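PDB 4EUN: thermoresistant glucokinase, which probably catalyses the ATP-dependent phosphorylation of D-gluconate to 6-phospho-D-gluconate, as a gluconokinase of the P-loop kinase type. Local coordinates for residues P28-V33 against S125-H130; T53-A58 against P195-H200; E59-H64 against T107-K112. One frame throughout, in Å; residues are numbered along the deposited sequence.

Contact 1. Residues P28-V33 against S125-H130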
loop_
_atom_site.group_PDB
_atom_site.type_symbol
_atom_site.label_atom_id
_atom_site.label_comp_id
_atom_site.label_asym_id
_atom_site.label_seq_id
_atom_site.Cartn_x
_atom_site.Cartn_y
_atom_site.Cartn_z
ATOM N N PRO A 28 -5.335 17.094 -16.302
ATOM C CA PRO A 28 -6.312 16.404 -15.460
ATOM C C PRO A 28 -5.645 15.372 -14.559
ATOM O O PRO A 28 -4.551 14.894 -14.870
ATOM C CB PRO A 28 -7.201 15.697 -16.475
ATOM C CG PRO A 28 -7.187 16.608 -17.659
ATOM C CD PRO A 28 -5.814 17.245 -17.685
ATOM N N THR A 29 -6.295 15.022 -13.454
ATOM C CA THR A 29 -5.747 14.007 -12.571
ATOM C C THR A 29 -6.063 12.639 -13.136
ATOM O O THR A 29 -7.000 12.490 -13.923
ATOM C CB THR A 29 -6.256 14.141 -11.126
ATOM O OG1 THR A 29 -7.681 14.025 -11.098
ATOM C CG2 THR A 29 -5.854 15.498 -10.552
ATOM N N ARG A 30 -5.267 11.648 -12.758
ATOM C CA ARG A 30 -5.478 10.286 -13.231
ATOM C C ARG A 30 -5.709 9.382 -12.044
ATOM O O ARG A 30 -5.150 9.601 -10.961
ATOM C CB ARG A 30 -4.262 9.791 -14.011
ATOM C CG ARG A 30 -3.936 10.614 -15.244
ATOM C CD ARG A 30 -5.043 10.520 -16.284
ATOM N NE ARG A 30 -5.230 9.142 -16.736
ATOM C CZ ARG A 30 -4.520 8.566 -17.703
ATOM N NH1 ARG A 30 -3.566 9.240 -18.325
ATOM N NH2 ARG A 30 -4.760 7.308 -18.041
ATOM N N HIS A 31 -6.529 8.355 -12.244
ATOM C CA HIS A 31 -6.880 7.458 -11.161
ATOM C C HIS A 31 -6.957 6.046 -11.688
ATOM O O HIS A 31 -7.782 5.739 -12.546
ATOM C CB HIS A 31 -8.188 7.921 -10.510
ATOM C CG HIS A 31 -8.132 9.361 -10.111
ATOM N ND1 HIS A 31 -7.557 9.773 -8.928
ATOM C CD2 HIS A 31 -8.483 10.488 -10.773
ATOM C CE1 HIS A 31 -7.578 11.095 -8.871
ATOM N NE2 HIS A 31 -8.135 11.551 -9.973
ATOM N N VAL A 32 -6.062 5.208 -11.181
ATOM C CA VAL A 32 -5.879 3.859 -11.703
ATOM C C VAL A 32 -6.260 2.870 -10.622
ATOM O O VAL A 32 -5.956 3.073 -9.453
ATOM C CB VAL A 32 -4.403 3.629 -12.121
ATOM C CG1 VAL A 32 -4.213 2.234 -12.715
ATOM C CG2 VAL A 32 -3.961 4.695 -13.121
ATOM N N VAL A 33 -6.942 1.798 -11.020
ATOM C CA VAL A 33 -7.242 0.701 -10.111
ATOM C C VAL A 33 -6.637 -0.571 -10.678
ATOM O O VAL A 33 -6.925 -0.930 -11.819
ATOM C CB VAL A 33 -8.773 0.508 -9.918
ATOM C CG1 VAL A 33 -9.056 -0.754 -9.105
ATOM C CG2 VAL A 33 -9.368 1.733 -9.223
ATOM N N SER A 125 -12.389 10.191 -13.722
ATOM C CA SER A 125 -12.197 9.008 -14.559
ATOM C C SER A 125 -11.516 7.927 -13.737
ATOM O O SER A 125 -10.837 8.228 -12.753
ATOM C CB SER A 125 -11.334 9.328 -15.780
ATOM O OG SER A 125 -10.046 9.772 -15.382
ATOM N N VAL A 126 -11.711 6.668 -14.129
ATOM C CA VAL A 126 -10.977 5.553 -13.533
ATOM C C VAL A 126 -10.524 4.552 -14.598
ATOM O O VAL A 126 -11.335 4.054 -15.390
ATOM C CB VAL A 126 -11.792 4.802 -12.455
ATOM C CG1 VAL A 126 -10.908 3.766 -11.759
ATOM C CG2 VAL A 126 -12.348 5.761 -11.419
ATOM N N ASP A 127 -9.225 4.266 -14.614
ATOM C CA ASP A 127 -8.659 3.311 -15.560
ATOM C C ASP A 127 -8.302 2.045 -14.819
ATOM O O ASP A 127 -7.709 2.099 -13.747
ATOM C CB ASP A 127 -7.401 3.890 -16.216
ATOM C CG ASP A 127 -7.673 5.168 -16.979
ATOM O OD1 ASP A 127 -8.562 5.169 -17.863
ATOM O OD2 ASP A 127 -6.999 6.176 -16.684
ATOM N N PHE A 128 -8.665 0.893 -15.381
ATOM C CA PHE A 128 -8.449 -0.367 -14.690
ATOM C C PHE A 128 -7.341 -1.184 -15.316
ATOM O O PHE A 128 -7.267 -1.310 -16.536
ATOM C CB PHE A 128 -9.757 -1.186 -14.683
ATOM C CG PHE A 128 -10.803 -0.604 -13.790
ATOM C CD1 PHE A 128 -11.643 0.408 -14.244
ATOM C CD2 PHE A 128 -10.912 -1.031 -12.471
ATOM C CE1 PHE A 128 -12.591 0.977 -13.395
ATOM C CE2 PHE A 128 -11.856 -0.474 -11.621
ATOM C CZ PHE A 128 -12.694 0.530 -12.082
ATOM N N LEU A 129 -6.466 -1.725 -14.475
ATOM C CA LEU A 129 -5.511 -2.737 -14.907
ATOM C C LEU A 129 -5.979 -4.041 -14.285
ATOM O O LEU A 129 -5.961 -4.210 -13.066
ATOM C CB LEU A 129 -4.094 -2.392 -14.441
ATOM C CG LEU A 129 -3.549 -1.022 -14.849
ATOM C CD1 LEU A 129 -2.201 -0.795 -14.180
ATOM C CD2 LEU A 129 -3.423 -0.907 -16.360
ATOM N N HIS A 130 -6.429 -4.959 -15.125
ATOM C CA HIS A 130 -6.980 -6.223 -14.640
ATOM C C HIS A 130 -5.904 -7.312 -14.688
ATOM O O HIS A 130 -5.575 -7.825 -15.756
ATOM C CB HIS A 130 -8.187 -6.603 -15.496
ATOM C CG HIS A 130 -8.763 -7.950 -15.189
ATOM N ND1 HIS A 130 -9.658 -8.568 -16.035
ATOM C CD2 HIS A 130 -8.587 -8.789 -14.140
ATOM C CE1 HIS A 130 -9.999 -9.740 -15.527
ATOM N NE2 HIS A 130 -9.364 -9.904 -14.383
HETATM O O HOH W 1 -7.664 8.239 -14.931
#
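Arg30 and Asp127 form a salt bridge beside the start of the paired strands, with NH2 of Arg30 lying 2.9 Å from OD2 of Asp127 on a nearly straight N-H path (168°). The oxygen sits in the guanidinium plane, at its edge, whereas the nitrogen comes in above the carboxylate plane, the two flat groups standing 86° apart. Arg30 NE adds a weak, long bond to the same oxygen. Bends at chi2 and chi3 fold the arginine chain back to reach it. Water 1 donates to Asp127 OD2 at 2.8 Å, accepts from Arg30 NE and His31 N, and bonds Ser125 OG. Next to this polar cluster runs regular parallel pairing: Asp127 N to His31 O 2.9 Å, Val33 N to Asp127 O 2.8 Å, Leu129 N to Val33 O 2.8 Å. Strands 31-35 and 127-132 are neighbours in a five-stranded parallel sheet of order 2-3-1-4-5, as in P-loop kinases, and the former leads into what is probably the P-loop (Walker A). On one face, Val33 CG2 touches Val126 CG1 at 3.6 Å, while Val33 lies alongside Phe128, its CB 3.7 Å from Phe128 CE2. On the other, Val32 CG1 reaches Leu129 CD1 at 3.9 Å, under helix 180-191. Ser125 O, packed against His31 CB, is buried without a polar partner in the model. Farther out, Ser170 OG bonds Asp127 OD1 and Leu191 O takes a bond from Arg30 NH2, while the His31 ring is held at both nitrogens, NE2 by Thr29 OG1 and ND1 by Thr104 OG1.

Contact 2. Residues T53-A58 against P195-H200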
loop_
_atom_site.group_PDB
_atom_site.type_symbol
_atom_site.label_atom_id
_atom_site.label_comp_id
_atom_site.label_asym_id
_atom_site.label_seq_id
_atom_site.Cartn_x
_atom_site.Cartn_y
_atom_site.Cartn_z
ATOM N N THR A 53 5.496 7.304 -12.304
ATOM C CA THR A 53 4.494 8.286 -12.704
ATOM C C THR A 53 4.188 9.321 -11.630
ATOM O O THR A 53 3.589 10.351 -11.927
ATOM C CB THR A 53 3.173 7.603 -13.032
ATOM O OG1 THR A 53 2.779 6.813 -11.905
ATOM C CG2 THR A 53 3.316 6.711 -14.247
ATOM N N GLY A 54 4.546 9.022 -10.384
ATOM C CA GLY A 54 4.214 9.896 -9.275
ATOM C C GLY A 54 2.810 9.719 -8.719
ATOM O O GLY A 54 2.385 10.493 -7.858
ATOM N N LEU A 55 2.087 8.709 -9.205
ATOM C CA LEU A 55 0.752 8.431 -8.689
ATOM C C LEU A 55 0.848 8.002 -7.221
ATOM O O LEU A 55 1.791 7.303 -6.840
ATOM C CB LEU A 55 0.080 7.332 -9.511
ATOM C CG LEU A 55 -0.776 7.729 -10.717
ATOM C CD1 LEU A 55 -0.127 8.778 -11.577
ATOM C CD2 LEU A 55 -1.081 6.485 -11.542
ATOM N N GLU A 56 -0.114 8.415 -6.395
ATOM C CA GLU A 56 -0.099 8.009 -4.986
ATOM C C GLU A 56 -0.649 6.604 -4.861
ATOM O O GLU A 56 -1.780 6.355 -5.250
ATOM C CB GLU A 56 -0.971 8.914 -4.118
ATOM C CG GLU A 56 -0.981 8.437 -2.664
ATOM C CD GLU A 56 -1.823 9.283 -1.738
ATOM O OE1 GLU A 56 -2.401 10.296 -2.192
ATOM O OE2 GLU A 56 -1.894 8.922 -0.537
ATOM N N PHE A 57 0.137 5.713 -4.268
ATOM C CA PHE A 57 -0.278 4.323 -4.116
ATOM C C PHE A 57 -1.050 4.124 -2.819
ATOM O O PHE A 57 -0.653 4.617 -1.766
ATOM C CB PHE A 57 0.963 3.422 -4.140
ATOM C CG PHE A 57 0.707 2.012 -3.682
ATOM C CD1 PHE A 57 -0.184 1.191 -4.361
ATOM C CD2 PHE A 57 1.379 1.502 -2.586
ATOM C CE1 PHE A 57 -0.406 -0.099 -3.930
ATOM C CE2 PHE A 57 1.166 0.207 -2.163
ATOM C CZ PHE A 57 0.271 -0.594 -2.837
ATOM N N ALA A 58 -2.158 3.389 -2.898
ATOM C CA ALA A 58 -2.864 2.962 -1.693
ATOM C C ALA A 58 -3.393 1.548 -1.876
ATOM O O ALA A 58 -3.707 1.124 -2.983
ATOM C CB ALA A 58 -4.008 3.898 -1.374
ATOM N N PRO A 195 3.617 13.361 -18.119
ATOM C CA PRO A 195 4.803 13.570 -17.279
ATOM C C PRO A 195 4.568 14.633 -16.212
ATOM O O PRO A 195 5.165 14.581 -15.137
ATOM C CB PRO A 195 5.859 14.061 -18.281
ATOM C CG PRO A 195 5.077 14.558 -19.463
ATOM C CD PRO A 195 3.894 13.644 -19.538
ATOM N N ALA A 196 3.691 15.583 -16.519
ATOM C CA ALA A 196 3.396 16.694 -15.623
ATOM C C ALA A 196 2.545 16.287 -14.418
ATOM O O ALA A 196 2.267 17.108 -13.545
ATOM C CB ALA A 196 2.730 17.828 -16.394
ATOM N N VAL A 197 2.125 15.026 -14.376
ATOM C CA VAL A 197 1.393 14.499 -13.221
ATOM C C VAL A 197 2.333 14.282 -12.027
ATOM O O VAL A 197 1.928 14.384 -10.864
ATOM C CB VAL A 197 0.645 13.187 -13.580
ATOM C CG1 VAL A 197 0.377 12.331 -12.347
ATOM C CG2 VAL A 197 -0.656 13.498 -14.315
ATOM N N ALA A 198 3.599 14.005 -12.329
ATOM C CA ALA A 198 4.586 13.683 -11.301
ATOM C C ALA A 198 5.166 14.932 -10.668
ATOM O O ALA A 198 4.774 16.053 -10.997
ATOM C CB ALA A 198 5.697 12.840 -11.888
ATOM N N THR A 199 6.115 14.724 -9.763
ATOM C CA THR A 199 6.880 15.815 -9.174
ATOM C C THR A 199 8.356 15.510 -9.416
ATOM O O THR A 199 8.709 14.405 -9.835
ATOM C CB THR A 199 6.608 15.957 -7.650
ATOM O OG1 THR A 199 5.207 15.818 -7.391
ATOM C CG2 THR A 199 7.059 17.313 -7.138
ATOM N N HIS A 200 9.209 16.501 -9.188
ATOM C CA HIS A 200 10.649 16.311 -9.223
ATOM C C HIS A 200 11.219 17.170 -8.108
ATOM O O HIS A 200 12.338 16.963 -7.638
ATOM C CB HIS A 200 11.226 16.735 -10.578
ATOM C CG HIS A 200 10.433 16.248 -11.752
ATOM N ND1 HIS A 200 9.254 16.842 -12.151
ATOM C CD2 HIS A 200 10.645 15.222 -12.611
ATOM C CE1 HIS A 200 8.776 16.205 -13.204
ATOM N NE2 HIS A 200 9.602 15.217 -13.505
ATOM O OXT HIS A 200 10.548 18.093 -7.645
#
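Thr53 OG1 is gripped twice, by a hydrogen bond with Val49 O in the preceding helical turn and by a weak one from Leu55 N, while the carbonyl of the same residue meets two methyl groups of the C-terminal tail: Ala198 CB lies 3.3 Å from Thr53 O, and Val197 CG1 lies 3.8 Å from it. This Val197 branch, set anti to its own backbone N (chi1 156°), reaches across to Leu55 CD1 at 3.7 Å, the two side chains meeting at a slant. Between these points the chain leaves its helical course at Gly54, whose phi is positive (83°). With no side chain there, the backbones come close, Gly54 CA standing 4.3 Å from Ala198 CA. On the tail side, a short 3-10 turn closes with Ala198 N on Pro195 O at 3.3 Å. Beyond the contact, which joins the approach to edge strand 56-59 to the chain's last residues, Ala198 packs on Gly147 of the second subunit, and Thr199 makes backbone hydrogen bonds to that subunit. Across the two segments the attraction is essentially van der Waals; directional bonds to the tail include that of the 3-10 turn and those with the second subunit.

Contact 3. Residues E59-H64 against T107-K112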
loop_
_atom_site.group_PDB
_atom_site.type_symbol
_atom_site.label_atom_id
_atom_site.label_comp_id
_atom_site.label_asym_id
_atom_site.label_seq_id
_atom_site.Cartn_x
_atom_site.Cartn_y
_atom_site.Cartn_z
ATOM N N GLU A 59 -3.505 0.840 -0.760
ATOM C CA GLU A 59 -4.015 -0.517 -0.742
ATOM C C GLU A 59 -5.474 -0.460 -0.311
ATOM O O GLU A 59 -5.769 -0.018 0.797
ATOM C CB GLU A 59 -3.199 -1.315 0.270
ATOM C CG GLU A 59 -2.713 -2.637 -0.258
ATOM C CD GLU A 59 -3.851 -3.600 -0.472
ATOM O OE1 GLU A 59 -3.822 -4.350 -1.471
ATOM O OE2 GLU A 59 -4.781 -3.602 0.364
ATOM N N ALA A 60 -6.386 -0.881 -1.189
ATOM C CA ALA A 60 -7.816 -0.720 -0.922
ATOM C C ALA A 60 -8.333 -1.494 0.291
ATOM O O ALA A 60 -9.290 -1.054 0.923
ATOM C CB ALA A 60 -8.655 -1.063 -2.159
ATOM N N ASP A 61 -7.713 -2.622 0.636
ATOM C CA ASP A 61 -8.220 -3.403 1.768
ATOM C C ASP A 61 -8.119 -2.611 3.075
ATOM O O ASP A 61 -8.822 -2.910 4.030
ATOM C CB ASP A 61 -7.507 -4.755 1.911
ATOM C CG ASP A 61 -8.123 -5.838 1.058
ATOM O OD1 ASP A 61 -9.265 -5.653 0.583
ATOM O OD2 ASP A 61 -7.474 -6.897 0.883
ATOM N N ALA A 62 -7.243 -1.609 3.136
ATOM C CA ALA A 62 -7.099 -0.861 4.371
ATOM C C ALA A 62 -8.352 -0.038 4.650
ATOM O O ALA A 62 -8.594 0.360 5.788
ATOM C CB ALA A 62 -5.861 0.044 4.310
ATOM N N PHE A 63 -9.147 0.193 3.610
ATOM C CA PHE A 63 -10.392 0.956 3.724
ATOM C C PHE A 63 -11.546 0.097 4.226
ATOM O O PHE A 63 -12.602 0.628 4.568
ATOM C CB PHE A 63 -10.787 1.556 2.373
ATOM C CG PHE A 63 -9.881 2.659 1.901
ATOM C CD1 PHE A 63 -8.633 2.373 1.364
ATOM C CD2 PHE A 63 -10.298 3.981 1.959
ATOM C CE1 PHE A 63 -7.803 3.387 0.903
ATOM C CE2 PHE A 63 -9.474 5.005 1.499
ATOM C CZ PHE A 63 -8.228 4.707 0.971
ATOM N N HIS A 64 -11.365 -1.225 4.235
ATOM C CA HIS A 64 -12.384 -2.131 4.779
ATOM C C HIS A 64 -12.451 -1.929 6.286
ATOM O O HIS A 64 -11.458 -1.562 6.912
ATOM C CB HIS A 64 -12.023 -3.603 4.513
ATOM C CG HIS A 64 -12.637 -4.187 3.279
ATOM N ND1 HIS A 64 -13.995 -4.203 3.063
ATOM C CD2 HIS A 64 -12.076 -4.810 2.213
ATOM C CE1 HIS A 64 -14.249 -4.802 1.912
ATOM N NE2 HIS A 64 -13.101 -5.181 1.378
ATOM N N THR A 107 -4.750 -0.722 -5.311
ATOM C CA THR A 107 -4.966 -2.139 -5.588
ATOM C C THR A 107 -6.293 -2.568 -4.998
ATOM O O THR A 107 -6.576 -2.243 -3.849
ATOM C CB THR A 107 -3.865 -2.983 -4.958
ATOM O OG1 THR A 107 -3.707 -2.598 -3.586
ATOM C CG2 THR A 107 -2.545 -2.753 -5.669
ATOM N N CYS A 108 -7.093 -3.293 -5.780
ATOM C CA CYS A 108 -8.354 -3.868 -5.306
ATOM C C CYS A 108 -8.391 -5.365 -5.573
ATOM O O CYS A 108 -7.840 -5.834 -6.567
ATOM C CB CYS A 108 -9.546 -3.264 -6.051
ATOM S SG CYS A 108 -9.887 -1.551 -5.668
ATOM N N SER A 109 -9.084 -6.111 -4.716
ATOM C CA SER A 109 -9.399 -7.509 -5.007
ATOM C C SER A 109 -10.459 -7.579 -6.111
ATOM O O SER A 109 -10.656 -6.616 -6.853
ATOM C CB SER A 109 -9.886 -8.213 -3.744
ATOM O OG SER A 109 -10.850 -7.422 -3.080
ATOM N N ALA A 110 -11.138 -8.723 -6.239
ATOM C CA ALA A 110 -12.065 -8.934 -7.352
ATOM C C ALA A 110 -13.215 -7.933 -7.334
ATOM O O ALA A 110 -13.799 -7.662 -6.283
ATOM C CB ALA A 110 -12.605 -10.332 -7.325
ATOM N N LEU A 111 -13.544 -7.390 -8.500
ATOM C CA LEU A 111 -14.667 -6.478 -8.587
ATOM C C LEU A 111 -15.659 -6.902 -9.660
ATOM O O LEU A 111 -15.272 -7.328 -10.760
ATOM C CB LEU A 111 -14.183 -5.088 -8.945
ATOM C CG LEU A 111 -13.136 -4.465 -8.030
ATOM C CD1 LEU A 111 -12.615 -3.194 -8.675
ATOM C CD2 LEU A 111 -13.750 -4.184 -6.679
ATOM N N LYS A 112 -16.938 -6.765 -9.330
ATOM C CA LYS A 112 -18.007 -6.867 -10.294
ATOM C C LYS A 112 -18.083 -5.575 -11.084
ATOM O O LYS A 112 -17.594 -4.548 -10.628
ATOM C CB LYS A 112 -19.330 -7.068 -9.563
ATOM C CG LYS A 112 -19.424 -8.357 -8.767
ATOM C CD LYS A 112 -20.853 -8.530 -8.243
ATOM C CE LYS A 112 -20.987 -9.767 -7.368
ATOM N NZ LYS A 112 -22.403 -9.963 -6.935
HETATM O O HOH W 2 -9.012 -4.905 -2.234
HETATM O O HOH W 3 -11.040 -7.421 -0.577
#
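Two donors meet the same face of the Glu59 carboxylate in the conformer described, one of two modelled. Thr107 OG1 donates to Glu59 OE1 at 2.7 Å from well above the plane (56° out of it), and Asp61 N reaches Glu59 OE2 at 3.1 Å, 39° out. The hydroxyl gets there because chi1 of Thr107 (50°) lodges OG1 between its backbone N and carbonyl carbon. Alongside, Ala60 N donates to Thr107 O at 3.0 Å, in the carbonyl plane, continuing the parallel pairing of strands 56-59 and 104-108 just as the first gives way to the 3-10 turn 60-63. Ala60 CB then rests on Cys108 SG at 3.8 Å. Farther along, Asp61 OD1 accepts from waters 2 and 3; water 2 also accepts from Ser109 N, and water 3 lies doubtfully close to Ser109 OG. Thr107 also touches Lys42 of the probable Walker A motif and Ala46 of helix 42-53. A sulfate about 5 Å from the Glu59 side chain is probably from the crystallisation liquor, though such ions can mark a phosphate pocket. The carboxylate thus ties strand 104-108 to the 3-10 turn, and waters carry the link where the segments diverge, consistent with the active-site side of a P-loop kinase.

How the contacts relate
All three contacts draw on one parallel sheet. Contact 1 pairs its central strand 31-35 with 127-132, and contact 3 closes the ends of edge strand 56-59 and its neighbour 104-108. They meet where Val33 CG1 lies 3.6 Å from Cys108 SG, their centres about 14 Å apart. Contact 2 lies just before the N-terminal end of strand 56-59, about 21 Å from contact 3 between centres, and a probable bond from Thr107 N to Ala58 O (3.1 Å) connects them. It touches contact 1 through Leu55 CD2 and Val32 CG2, 3.7 Å apart. In contact 3 the Glu59 side chain is about 5 Å from the bound sulfate, and Val33 of contact 1 lies near the probable P-loop. Contacts 2 and 3 both border the second subunit.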